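PDB 3QAC: 11S globulin seed storage protein from Amaranthus hypochondriacus, which probably serves as a nutrient reservoir of the seed, its two-cupin precursor being processed into the disulfide-linked acidic and basic chains of a hexameric 11S globulin. Local coordinates for residues A21-T25 with E36-E42; N80-M86 with S147-N153; V310-N314 with S403-M407; R354-V360 with A385-F391. The contacts are given in a common frame with arbitrary orientation. Residues are numbered along the deposited sequence.

Contact 1: A21-T25 with E36-E42; sequences ALEPT and EVWDSNE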
loop_
_atom_site.group_PDB
_atom_site.type_symbol
_atom_site.label_atom_id
_atom_site.label_comp_id
_atom_site.label_asym_id
_atom_site.label_seq_id
_atom_site.Cartn_x
_atom_site.Cartn_y
_atom_site.Cartn_z
ATOM N N ALA A 21 28.170 -0.209 -9.748
ATOM C CA ALA A 21 28.538 0.831 -8.813
ATOM C C ALA A 21 28.079 2.122 -9.469
ATOM O O ALA A 21 28.581 2.500 -10.521
ATOM C CB ALA A 21 30.028 0.834 -8.587
ATOM N N LEU A 22 27.098 2.770 -8.861
ATOM C CA LEU A 22 26.478 3.955 -9.437
ATOM C C LEU A 22 26.982 5.261 -8.846
ATOM O O LEU A 22 27.164 5.410 -7.635
ATOM C CB LEU A 22 24.958 3.882 -9.306
ATOM C CG LEU A 22 24.320 2.711 -10.051
ATOM C CD1 LEU A 22 22.874 2.471 -9.610
ATOM C CD2 LEU A 22 24.425 2.922 -11.592
ATOM N N GLU A 23 27.193 6.220 -9.735
ATOM C CA GLU A 23 27.602 7.546 -9.343
ATOM C C GLU A 23 26.650 8.538 -9.978
ATOM O O GLU A 23 25.890 8.179 -10.880
ATOM C CB GLU A 23 29.037 7.790 -9.772
ATOM C CG GLU A 23 29.957 6.671 -9.338
ATOM C CD GLU A 23 31.396 6.933 -9.731
ATOM O OE1 GLU A 23 31.795 8.115 -9.760
ATOM O OE2 GLU A 23 32.124 5.963 -10.013
ATOM N N PRO A 24 26.638 9.773 -9.457
ATOM C CA PRO A 24 25.741 10.791 -10.001
ATOM C C PRO A 24 25.977 10.908 -11.498
ATOM O O PRO A 24 27.125 10.814 -11.926
ATOM C CB PRO A 24 26.195 12.081 -9.305
ATOM C CG PRO A 24 26.908 11.643 -8.091
ATOM C CD PRO A 24 27.517 10.305 -8.410
ATOM N N THR A 25 24.917 11.083 -12.276
ATOM C CA THR A 25 25.069 11.312 -13.709
ATOM C C THR A 25 24.704 12.746 -14.101
ATOM O O THR A 25 24.955 13.168 -15.225
ATOM C CB THR A 25 24.254 10.316 -14.541
ATOM O OG1 THR A 25 22.865 10.470 -14.230
ATOM C CG2 THR A 25 24.712 8.881 -14.249
ATOM N N GLU A 36 24.153 16.665 -6.761
ATOM C CA GLU A 36 24.464 15.573 -7.654
ATOM C C GLU A 36 23.348 14.542 -7.662
ATOM O O GLU A 36 22.939 14.030 -6.603
ATOM C CB GLU A 36 25.779 14.950 -7.238
ATOM C CG GLU A 36 26.836 15.993 -6.964
ATOM C CD GLU A 36 28.109 15.394 -6.429
ATOM O OE1 GLU A 36 28.453 15.679 -5.268
ATOM O OE2 GLU A 36 28.768 14.634 -7.171
ATOM N N VAL A 37 22.856 14.234 -8.860
ATOM C CA VAL A 37 21.689 13.372 -9.004
ATOM C C VAL A 37 22.050 12.072 -9.695
ATOM O O VAL A 37 22.595 12.073 -10.821
ATOM C CB VAL A 37 20.573 14.068 -9.790
ATOM C CG1 VAL A 37 19.330 13.176 -9.868
ATOM C CG2 VAL A 37 20.263 15.430 -9.168
ATOM N N TRP A 38 21.767 10.957 -9.017
ATOM C CA TRP A 38 22.009 9.668 -9.627
ATOM C C TRP A 38 20.965 9.487 -10.711
ATOM O O TRP A 38 19.973 10.205 -10.733
ATOM C CB TRP A 38 21.959 8.539 -8.608
ATOM C CG TRP A 38 23.265 8.311 -7.902
ATOM C CD1 TRP A 38 24.126 7.264 -8.082
ATOM C CD2 TRP A 38 23.857 9.147 -6.900
ATOM N NE1 TRP A 38 25.218 7.404 -7.254
ATOM C CE2 TRP A 38 25.070 8.553 -6.518
ATOM C CE3 TRP A 38 23.475 10.347 -6.290
ATOM C CZ2 TRP A 38 25.908 9.116 -5.546
ATOM C CZ3 TRP A 38 24.297 10.900 -5.330
ATOM C CH2 TRP A 38 25.503 10.287 -4.968
ATOM N N ASP A 39 21.201 8.535 -11.601
ATOM C CA ASP A 39 20.295 8.270 -12.713
ATOM C C ASP A 39 19.163 7.362 -12.254
ATOM O O ASP A 39 19.342 6.161 -12.083
ATOM C CB ASP A 39 21.073 7.633 -13.873
ATOM C CG ASP A 39 20.218 7.382 -15.103
ATOM O OD1 ASP A 39 19.003 7.677 -15.104
ATOM O OD2 ASP A 39 20.774 6.867 -16.088
ATOM N N SER A 40 17.989 7.941 -12.071
ATOM C CA SER A 40 16.840 7.188 -11.608
ATOM C C SER A 40 16.319 6.216 -12.646
ATOM O O SER A 40 15.454 5.400 -12.333
ATOM C CB SER A 40 15.714 8.130 -11.189
ATOM O OG SER A 40 16.159 9.002 -10.185
ATOM N N ASN A 41 16.828 6.300 -13.876
ATOM C CA ASN A 41 16.394 5.369 -14.916
ATOM C C ASN A 41 17.139 4.066 -14.812
ATOM O O ASN A 41 16.677 3.057 -15.313
ATOM C CB ASN A 41 16.600 5.935 -16.321
ATOM C CG ASN A 41 15.585 6.980 -16.681
ATOM O OD1 ASN A 41 14.382 6.730 -16.631
ATOM N ND2 ASN A 41 16.061 8.162 -17.063
ATOM N N GLU A 42 18.311 4.086 -14.192
ATOM C CA GLU A 42 19.027 2.836 -13.957
ATOM C C GLU A 42 18.060 1.766 -13.471
ATOM O O GLU A 42 17.260 1.992 -12.563
ATOM C CB GLU A 42 20.145 3.036 -12.937
ATOM C CG GLU A 42 21.310 3.819 -13.497
ATOM C CD GLU A 42 22.227 2.961 -14.365
ATOM O OE1 GLU A 42 23.197 3.539 -14.904
ATOM O OE2 GLU A 42 21.989 1.722 -14.495
HETATM O O HOH W 1 23.320 7.093 -11.493
HETATM O O HOH W 2 20.257 12.307 -12.987
#
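At the edge of the N-terminal cupin domain, residues 21-25 lead into the first strand of a beta hairpin (26-30 with 33-37), and residues 36-42 leave its second strand, so the two segments meet beside the hairpin's open end. The hairpin pairing is carried on by Thr25 N, which donates to Val37 O at 2.9 Å with an N-H...O angle of 146°; the CA atoms of Pro24 and Trp38 come within 3.9 Å of each other. Beyond this point the indole takes over: Trp38 NE1 donates to Leu22 O at 2.8 Å and 160°, so the one polar atom of the ring is satisfied by a backbone acceptor near its plane. Water 1 spans the gap between these direct bonds, giving a proton to Glu23 O at 2.9 Å and accepting one from Asp39 N at 2.6 Å. Asp39 OD1 accepts from Asn41 N at 2.9 Å, an Asx turn within the type I turn Asp39-Glu42 that leads into helix 43-48. The carboxylates of Glu23 and Glu36 find partners outside the contact, in Gln376 and Arg54 respectively; Gln376 lies in the C-terminal cupin domain. Apolar cover comes from Pro24, whose CG sits 3.6 Å from the centroid of the six-membered ring of Trp38, only 10° off the ring normal, a CH-pi contact over the face.

Contact 2: N80-M86 with S147-N153; sequences NGITGMM and SHWAYNN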
loop_
_atom_site.group_PDB
_atom_site.type_symbol
_atom_site.label_atom_id
_atom_site.label_comp_id
_atom_site.label_asym_id
_atom_site.label_seq_id
_atom_site.Cartn_x
_atom_site.Cartn_y
_atom_site.Cartn_z
ATOM N N ASN A 80 28.171 20.156 9.632
ATOM C CA ASN A 80 27.026 20.412 10.469
ATOM C C ASN A 80 26.333 21.666 9.967
ATOM O O ASN A 80 26.864 22.408 9.134
ATOM C CB ASN A 80 27.423 20.553 11.939
ATOM C CG ASN A 80 28.844 21.051 12.116
ATOM O OD1 ASN A 80 29.151 22.220 11.849
ATOM N ND2 ASN A 80 29.727 20.159 12.572
ATOM N N GLY A 81 25.131 21.883 10.474
ATOM C CA GLY A 81 24.314 22.992 10.049
ATOM C C GLY A 81 22.988 22.855 10.748
ATOM O O GLY A 81 22.864 22.161 11.768
ATOM N N ILE A 82 21.989 23.517 10.196
ATOM C CA ILE A 82 20.671 23.474 10.773
ATOM C C ILE A 82 19.658 23.336 9.668
ATOM O O ILE A 82 19.840 23.841 8.561
ATOM C CB ILE A 82 20.360 24.749 11.545
ATOM C CG1 ILE A 82 20.503 25.961 10.620
ATOM C CG2 ILE A 82 21.275 24.879 12.749
ATOM C CD1 ILE A 82 19.979 27.248 11.216
ATOM N N THR A 83 18.582 22.632 9.981
ATOM C CA THR A 83 17.481 22.502 9.062
ATOM C C THR A 83 16.228 23.016 9.743
ATOM O O THR A 83 15.970 22.708 10.910
ATOM C CB THR A 83 17.290 21.041 8.609
ATOM O OG1 THR A 83 16.153 20.960 7.744
ATOM C CG2 THR A 83 17.085 20.123 9.799
ATOM N N GLY A 84 15.468 23.828 9.020
ATOM C CA GLY A 84 14.154 24.214 9.474
ATOM C C GLY A 84 13.076 23.417 8.757
ATOM O O GLY A 84 12.992 23.420 7.533
ATOM N N MET A 85 12.242 22.736 9.531
ATOM C CA MET A 85 11.082 22.049 8.994
ATOM C C MET A 85 9.811 22.845 9.284
ATOM O O MET A 85 9.547 23.197 10.430
ATOM C CB MET A 85 10.991 20.684 9.638
ATOM C CG MET A 85 10.987 19.548 8.686
ATOM S SD MET A 85 11.641 18.169 9.611
ATOM C CE MET A 85 13.283 18.814 9.835
ATOM N N MET A 86 9.031 23.146 8.253
ATOM C CA MET A 86 7.798 23.893 8.460
ATOM C C MET A 86 6.630 22.943 8.445
ATOM O O MET A 86 5.909 22.843 7.451
ATOM C CB MET A 86 7.595 24.975 7.396
ATOM C CG MET A 86 8.654 26.074 7.413
ATOM S SD MET A 86 10.005 25.684 6.297
ATOM C CE MET A 86 9.299 26.192 4.726
ATOM N N SER A 147 7.746 20.925 3.835
ATOM C CA SER A 147 8.628 21.947 3.319
ATOM C C SER A 147 9.802 22.117 4.275
ATOM O O SER A 147 9.657 22.000 5.498
ATOM C CB SER A 147 7.863 23.254 3.192
ATOM O OG SER A 147 7.353 23.622 4.463
ATOM N N HIS A 148 10.977 22.391 3.732
ATOM C CA HIS A 148 12.143 22.494 4.584
ATOM C C HIS A 148 13.282 23.181 3.875
ATOM O O HIS A 148 13.388 23.147 2.643
ATOM C CB HIS A 148 12.591 21.107 5.030
ATOM C CG HIS A 148 12.953 20.208 3.896
ATOM N ND1 HIS A 148 12.013 19.495 3.189
ATOM C CD2 HIS A 148 14.149 19.931 3.320
ATOM C CE1 HIS A 148 12.614 18.816 2.225
ATOM N NE2 HIS A 148 13.911 19.056 2.291
ATOM N N TRP A 149 14.135 23.810 4.669
ATOM C CA TRP A 149 15.328 24.448 4.158
ATOM C C TRP A 149 16.478 24.004 5.037
ATOM O O TRP A 149 16.275 23.522 6.152
ATOM C CB TRP A 149 15.175 25.964 4.191
ATOM C CG TRP A 149 14.767 26.457 5.529
ATOM C CD1 TRP A 149 13.498 26.646 5.979
ATOM C CD2 TRP A 149 15.633 26.818 6.606
ATOM N NE1 TRP A 149 13.516 27.112 7.263
ATOM C CE2 TRP A 149 14.817 27.225 7.677
ATOM C CE3 TRP A 149 17.023 26.846 6.766
ATOM C CZ2 TRP A 149 15.335 27.641 8.899
ATOM C CZ3 TRP A 149 17.542 27.266 7.992
ATOM C CH2 TRP A 149 16.695 27.657 9.039
ATOM N N ALA A 150 17.690 24.134 4.528
ATOM C CA ALA A 150 18.863 23.802 5.320
ATOM C C ALA A 150 19.894 24.904 5.166
ATOM O O ALA A 150 19.921 25.625 4.159
ATOM C CB ALA A 150 19.434 22.475 4.892
ATOM N N TYR A 151 20.744 25.033 6.171
ATOM C CA TYR A 151 21.793 26.034 6.127
ATOM C C TYR A 151 23.057 25.509 6.773
ATOM O O TYR A 151 23.021 24.913 7.857
ATOM C CB TYR A 151 21.331 27.313 6.812
ATOM C CG TYR A 151 22.429 28.327 6.995
ATOM C CD1 TYR A 151 22.850 29.121 5.935
ATOM C CD2 TYR A 151 23.052 28.487 8.230
ATOM C CE1 TYR A 151 23.863 30.051 6.100
ATOM C CE2 TYR A 151 24.057 29.415 8.405
ATOM C CZ TYR A 151 24.457 30.193 7.337
ATOM O OH TYR A 151 25.450 31.122 7.511
ATOM N N ASN A 152 24.179 25.719 6.100
ATOM C CA ASN A 152 25.447 25.300 6.664
ATOM C C ASN A 152 26.069 26.412 7.496
ATOM O O ASN A 152 26.657 27.345 6.968
ATOM C CB ASN A 152 26.416 24.840 5.590
ATOM C CG ASN A 152 27.719 24.340 6.174
ATOM O OD1 ASN A 152 27.885 24.287 7.398
ATOM N ND2 ASN A 152 28.657 23.966 5.303
ATOM N N ASN A 153 25.934 26.302 8.807
ATOM C CA ASN A 153 26.503 27.291 9.702
ATOM C C ASN A 153 27.850 26.828 10.227
ATOM O O ASN A 153 28.390 27.393 11.174
ATOM C CB ASN A 153 25.535 27.609 10.839
ATOM C CG ASN A 153 25.356 26.450 11.808
ATOM O OD1 ASN A 153 24.697 26.596 12.847
ATOM N ND2 ASN A 153 25.944 25.300 11.482
HETATM O O HOH W 3 29.556 22.378 7.773
HETATM O O HOH W 4 5.067 21.564 5.163
#
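Gly84 lies flat against an indole: its CA is 3.9 Å from the centroid of the five-membered ring of Trp149, 28° off the normal, a CH-pi contact, and an ideal CB there would fall 2.4 Å from Trp149 CE2. The missing side chain thus makes room for the ring across an antiparallel pair of strands (166° between directions, axes 4.7 Å apart). Ile82 and Tyr151 form a hydrogen-bonded pair, with Ile82 N to Tyr151 O at 2.9 Å and Tyr151 N to Ile82 O at 2.8 Å; Gly84 and Trp149 form another, with Gly84 N to Trp149 O at 3.0 Å and Trp149 N to Gly84 O at 3.1 Å. Trp149 O also accepts from Thr83 OG1 at 3.0 Å. Ile82 CD1, 4.0 Å from Trp149 CH2, and Met86 SD, 3.6 Å from Trp149 CD1 in a Met-aromatic contact, border the ring edge. Within this cupin beta-barrel, strand 80-86 continues to strand 131-135 and strand 147-151 to strand 61-68. Thr83 and Met85 face Phe140 of strand 138-142, whereas Trp149 packs on Leu62, Pro65 and Ile131 and reaches Leu421 of the second subunit.

Contact 3: V310-N314 with S403-M407; sequences VNSFN and SENAM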
loop_
_atom_site.group_PDB
_atom_site.type_symbol
_atom_site.label_atom_id
_atom_site.label_comp_id
_atom_site.label_asym_id
_atom_site.label_seq_id
_atom_site.Cartn_x
_atom_site.Cartn_y
_atom_site.Cartn_z
ATOM N N VAL A 310 18.777 2.420 12.170
ATOM C CA VAL A 310 17.730 3.381 12.448
ATOM C C VAL A 310 16.436 2.788 11.933
ATOM O O VAL A 310 16.276 2.555 10.723
ATOM C CB VAL A 310 17.954 4.691 11.716
ATOM C CG1 VAL A 310 16.977 5.740 12.231
ATOM C CG2 VAL A 310 19.369 5.141 11.899
ATOM N N ASN A 311 15.528 2.528 12.862
ATOM C CA ASN A 311 14.198 2.053 12.532
ATOM C C ASN A 311 13.154 2.743 13.401
ATOM O O ASN A 311 13.390 3.825 13.910
ATOM C CB ASN A 311 14.111 0.534 12.643
ATOM C CG ASN A 311 14.421 0.022 14.049
ATOM O OD1 ASN A 311 14.344 0.760 15.029
ATOM N ND2 ASN A 311 14.769 -1.256 14.141
ATOM N N SER A 312 11.996 2.121 13.534
ATOM C CA SER A 312 10.842 2.749 14.155
ATOM C C SER A 312 10.957 2.861 15.675
ATOM O O SER A 312 10.173 3.563 16.298
ATOM C CB SER A 312 9.580 1.960 13.818
ATOM O OG SER A 312 9.318 1.983 12.431
ATOM N N PHE A 313 11.923 2.164 16.263
ATOM C CA PHE A 313 12.101 2.172 17.719
ATOM C C PHE A 313 12.975 3.326 18.196
ATOM O O PHE A 313 12.642 3.997 19.165
ATOM C CB PHE A 313 12.627 0.822 18.208
ATOM C CG PHE A 313 11.865 -0.332 17.642
ATOM C CD1 PHE A 313 10.574 -0.599 18.075
ATOM C CD2 PHE A 313 12.411 -1.115 16.635
ATOM C CE1 PHE A 313 9.848 -1.645 17.528
ATOM C CE2 PHE A 313 11.700 -2.170 16.084
ATOM C CZ PHE A 313 10.411 -2.434 16.528
ATOM N N ASN A 314 14.080 3.589 17.516
ATOM C CA ASN A 314 14.852 4.761 17.888
ATOM C C ASN A 314 14.450 5.997 17.092
ATOM O O ASN A 314 14.771 7.116 17.478
ATOM C CB ASN A 314 16.356 4.493 17.808
ATOM C CG ASN A 314 16.759 3.842 16.502
ATOM O OD1 ASN A 314 17.693 3.044 16.452
ATOM N ND2 ASN A 314 16.041 4.164 15.447
ATOM N N SER A 403 11.918 -0.099 3.537
ATOM C CA SER A 403 10.756 -0.453 4.352
ATOM C C SER A 403 10.986 -0.204 5.815
ATOM O O SER A 403 12.085 0.124 6.238
ATOM C CB SER A 403 10.337 -1.905 4.159
ATOM O OG SER A 403 11.144 -2.765 4.934
ATOM N N GLU A 404 9.914 -0.369 6.577
ATOM C CA GLU A 404 9.945 -0.162 8.007
ATOM C C GLU A 404 10.759 -1.285 8.645
ATOM O O GLU A 404 10.646 -2.437 8.249
ATOM C CB GLU A 404 8.514 -0.142 8.544
ATOM C CG GLU A 404 8.435 -0.215 10.052
ATOM C CD GLU A 404 7.114 0.280 10.592
ATOM O OE1 GLU A 404 6.089 0.144 9.874
ATOM O OE2 GLU A 404 7.106 0.807 11.734
ATOM N N ASN A 405 11.608 -0.944 9.604
ATOM C CA ASN A 405 12.349 -1.967 10.336
ATOM C C ASN A 405 12.769 -3.082 9.401
ATOM O O ASN A 405 12.416 -4.247 9.620
ATOM C CB ASN A 405 11.488 -2.590 11.431
ATOM C CG ASN A 405 10.637 -1.579 12.157
ATOM O OD1 ASN A 405 9.424 -1.751 12.259
ATOM N ND2 ASN A 405 11.262 -0.528 12.677
ATOM N N ALA A 406 13.480 -2.723 8.339
ATOM C CA ALA A 406 14.074 -3.718 7.469
ATOM C C ALA A 406 14.904 -4.642 8.352
ATOM O O ALA A 406 15.586 -4.203 9.270
ATOM C CB ALA A 406 14.947 -3.056 6.400
ATOM N N MET A 407 14.825 -5.928 8.069
ATOM C CA MET A 407 15.506 -6.924 8.851
ATOM C C MET A 407 16.360 -7.668 7.864
ATOM O O MET A 407 15.921 -7.911 6.747
ATOM C CB MET A 407 14.480 -7.905 9.388
ATOM C CG MET A 407 14.885 -8.596 10.646
ATOM S SD MET A 407 13.917 -7.899 11.994
ATOM C CE MET A 407 15.165 -6.935 12.863
HETATM O O HOH W 5 14.603 -3.745 12.123
#
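Val310 ends strand 305-310 and brings the chain to Asn311, whose backbone passes closest to that of Asn405. The Asn311 amide works in two directions: OD1 accepts from Phe313 N at 3.1 Å and 159°, which defines an Asx turn, and ND2 donates to water 5 at 3.2 Å. That water in turn donates to Ala406 O at 3.1 Å, bridging the two loops. Ser312 follows with the direct polar link, its OG donating to Glu404 OE2 at 2.6 Å. Ser312 and Glu404 both also touch Arg319 of helix 318-321. Phe313 adds only a small area against Asn405. With 190 Å² buried in all, the contact is small and polar, held by a serine-carboxylate bond and a bridging water, with the Asn405 side chain packed against Asn311, Ser312 and Phe313. It joins the loop after strand 305-310 to the one after strand 394-401, two strands that both pair with 324-330 in one sheet. This is an inter-strand loop contact at the rim of a cupin beta-barrel, here that of the C-terminal domain.

Contact 4: R354-V360 with A385-F391; sequences RGRIQIV and AIVKQAF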
loop_
_atom_site.group_PDB
_atom_site.type_symbol
_atom_site.label_atom_id
_atom_site.label_comp_id
_atom_site.label_asym_id
_atom_site.label_seq_id
_atom_site.Cartn_x
_atom_site.Cartn_y
_atom_site.Cartn_z
ATOM N N ARG A 354 36.816 1.224 1.107
ATOM C CA ARG A 354 36.643 0.473 -0.112
ATOM C C ARG A 354 36.310 -0.953 0.259
ATOM O O ARG A 354 36.805 -1.466 1.265
ATOM C CB ARG A 354 37.927 0.515 -0.944
ATOM C CG ARG A 354 37.849 -0.252 -2.254
ATOM C CD ARG A 354 39.081 0.006 -3.121
ATOM N NE ARG A 354 39.211 1.421 -3.476
ATOM C CZ ARG A 354 38.838 1.947 -4.643
ATOM N NH1 ARG A 354 38.308 1.173 -5.589
ATOM N NH2 ARG A 354 39.005 3.250 -4.865
ATOM N N GLY A 355 35.457 -1.586 -0.542
ATOM C CA GLY A 355 35.052 -2.949 -0.274
ATOM C C GLY A 355 34.803 -3.767 -1.520
ATOM O O GLY A 355 34.288 -3.253 -2.518
ATOM N N ARG A 356 35.204 -5.033 -1.480
ATOM C CA ARG A 356 34.791 -5.984 -2.503
ATOM C C ARG A 356 33.373 -6.412 -2.124
ATOM O O ARG A 356 33.134 -7.063 -1.102
ATOM C CB ARG A 356 35.767 -7.176 -2.624
ATOM C CG ARG A 356 35.158 -8.523 -3.098
ATOM C CD ARG A 356 35.806 -9.098 -4.380
ATOM N NE ARG A 356 35.719 -8.173 -5.514
ATOM C CZ ARG A 356 35.970 -8.489 -6.790
ATOM N NH1 ARG A 356 36.320 -9.730 -7.127
ATOM N NH2 ARG A 356 35.862 -7.561 -7.741
ATOM N N ILE A 357 32.426 -5.997 -2.945
ATOM C CA ILE A 357 31.044 -6.300 -2.689
ATOM C C ILE A 357 30.578 -7.303 -3.712
ATOM O O ILE A 357 30.789 -7.142 -4.907
ATOM C CB ILE A 357 30.182 -5.014 -2.707
ATOM C CG1 ILE A 357 30.596 -4.116 -1.536
ATOM C CG2 ILE A 357 28.701 -5.355 -2.618
ATOM C CD1 ILE A 357 30.042 -2.723 -1.606
ATOM N N GLN A 358 29.968 -8.369 -3.234
ATOM C CA GLN A 358 29.411 -9.334 -4.157
ATOM C C GLN A 358 27.932 -9.610 -3.845
ATOM O O GLN A 358 27.542 -9.820 -2.679
ATOM C CB GLN A 358 30.248 -10.617 -4.213
ATOM C CG GLN A 358 29.782 -11.538 -5.337
ATOM C CD GLN A 358 30.658 -12.761 -5.544
ATOM O OE1 GLN A 358 31.416 -13.175 -4.654
ATOM N NE2 GLN A 358 30.542 -13.357 -6.722
ATOM N N ILE A 359 27.126 -9.585 -4.909
ATOM C CA ILE A 359 25.685 -9.678 -4.809
ATOM C C ILE A 359 25.191 -10.758 -5.756
ATOM O O ILE A 359 25.638 -10.858 -6.910
ATOM C CB ILE A 359 25.023 -8.335 -5.156
ATOM C CG1 ILE A 359 25.610 -7.221 -4.295
ATOM C CG2 ILE A 359 23.498 -8.420 -5.065
ATOM C CD1 ILE A 359 25.053 -5.859 -4.625
ATOM N N VAL A 360 24.279 -11.575 -5.243
ATOM C CA VAL A 360 23.748 -12.719 -5.959
ATOM C C VAL A 360 22.236 -12.594 -6.076
ATOM O O VAL A 360 21.565 -12.134 -5.140
ATOM C CB VAL A 360 24.054 -14.010 -5.187
ATOM C CG1 VAL A 360 23.452 -15.232 -5.894
ATOM C CG2 VAL A 360 25.549 -14.167 -4.978
ATOM N N ALA A 385 21.156 -11.785 -2.031
ATOM C CA ALA A 385 22.224 -12.088 -1.093
ATOM C C ALA A 385 23.468 -11.265 -1.374
ATOM O O ALA A 385 23.820 -11.012 -2.533
ATOM C CB ALA A 385 22.547 -13.550 -1.114
ATOM N N ILE A 386 24.129 -10.849 -0.297
ATOM C CA ILE A 386 25.260 -9.952 -0.394
ATOM C C ILE A 386 26.300 -10.168 0.715
ATOM O O ILE A 386 25.951 -10.511 1.845
ATOM C CB ILE A 386 24.808 -8.479 -0.467
ATOM C CG1 ILE A 386 25.992 -7.545 -0.272
ATOM C CG2 ILE A 386 23.714 -8.178 0.571
ATOM C CD1 ILE A 386 25.649 -6.108 -0.416
ATOM N N VAL A 387 27.575 -10.012 0.346
ATOM C CA VAL A 387 28.711 -10.015 1.269
ATOM C C VAL A 387 29.550 -8.755 1.047
ATOM O O VAL A 387 29.660 -8.241 -0.064
ATOM C CB VAL A 387 29.588 -11.288 1.110
ATOM C CG1 VAL A 387 30.127 -11.413 -0.318
ATOM C CG2 VAL A 387 30.719 -11.303 2.144
ATOM N N LYS A 388 30.094 -8.213 2.119
ATOM C CA LYS A 388 30.891 -7.003 2.007
ATOM C C LYS A 388 32.245 -7.280 2.627
ATOM O O LYS A 388 32.334 -7.621 3.807
ATOM C CB LYS A 388 30.229 -5.826 2.731
ATOM C CG LYS A 388 28.710 -5.736 2.566
ATOM C CD LYS A 388 28.197 -4.385 3.084
ATOM C CE LYS A 388 26.685 -4.288 3.054
ATOM N NZ LYS A 388 26.086 -5.029 4.189
ATOM N N GLN A 389 33.296 -7.154 1.827
ATOM C CA GLN A 389 34.644 -7.410 2.308
ATOM C C GLN A 389 35.458 -6.129 2.265
ATOM O O GLN A 389 35.793 -5.622 1.190
ATOM C CB GLN A 389 35.295 -8.509 1.480
ATOM C CG GLN A 389 36.797 -8.527 1.539
ATOM C CD GLN A 389 37.314 -9.536 2.523
ATOM O OE1 GLN A 389 37.339 -10.738 2.245
ATOM N NE2 GLN A 389 37.733 -9.056 3.686
ATOM N N ALA A 390 35.750 -5.587 3.443
ATOM C CA ALA A 390 36.555 -4.375 3.546
ATOM C C ALA A 390 37.987 -4.629 3.079
ATOM O O ALA A 390 38.520 -5.737 3.213
ATOM C CB ALA A 390 36.549 -3.859 4.980
ATOM N N PHE A 391 38.616 -3.599 2.534
ATOM C CA PHE A 391 40.043 -3.676 2.261
ATOM C C PHE A 391 40.814 -2.952 3.361
ATOM O O PHE A 391 40.245 -2.622 4.409
ATOM C CB PHE A 391 40.383 -3.153 0.866
ATOM C CG PHE A 391 39.969 -4.087 -0.237
ATOM C CD1 PHE A 391 40.234 -5.450 -0.144
ATOM C CD2 PHE A 391 39.314 -3.609 -1.366
ATOM C CE1 PHE A 391 39.853 -6.320 -1.162
ATOM C CE2 PHE A 391 38.933 -4.467 -2.385
ATOM C CZ PHE A 391 39.201 -5.826 -2.284
#
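Ala385 opens the pairing: its O accepts from Val360 N at 2.8 Å, while the return bond from Ala385 N to Val360 O is weak, 3.2 Å at 126°. Ile386 turns to the same face as Ile357 and Ile359, its CD1 3.8 Å from Ile357 CG2 and 4.0 Å from Ile359 CG1. Val387 is bonded both ways to Gln358, N to O at 3.0 Å and O from N at 3.2 Å. Lys388 pairs with Ile357 without backbone bonds, then Gln389 N reaches Arg356 O at 2.9 Å and Gln389 O takes Arg356 N at 2.8 Å. Ala390 sits opposite Gly355, and Phe391 N closes the series on Arg354 O at 3.1 Å, its CZ 3.7 Å from Arg356 CB. The strands run antiparallel at 157°. In the C-terminal cupin barrel they lie between strands 366-373 and 335-341; Ile357, Ile386 and Lys388 face Met348 of strand 346-351, while Gln358, Val387 and Gln389 meet the third subunit, where Glu216 N donates to Gln358 OE1.

Along the chain the order is contact 1, contact 2, then contact 3 with contact 4 nested inside the loop it closes. Contacts 1 and 2 belong to the N-terminal cupin domain, their centres 25 Å apart; contacts 3 and 4 belong to the C-terminal one, 23 Å apart. Contacts 2 and 4 lie on opposite sides of the chain's centre, 35 Å between centres, and are comparable strand pairs of the two barrels, consistent with the bicupin design. Contact 1 comes within about 8 Å of contact 4 at the nearest atoms, near the junction between domains. In the trimer, contact 2 faces the second subunit and contacts 3 and 4 the third.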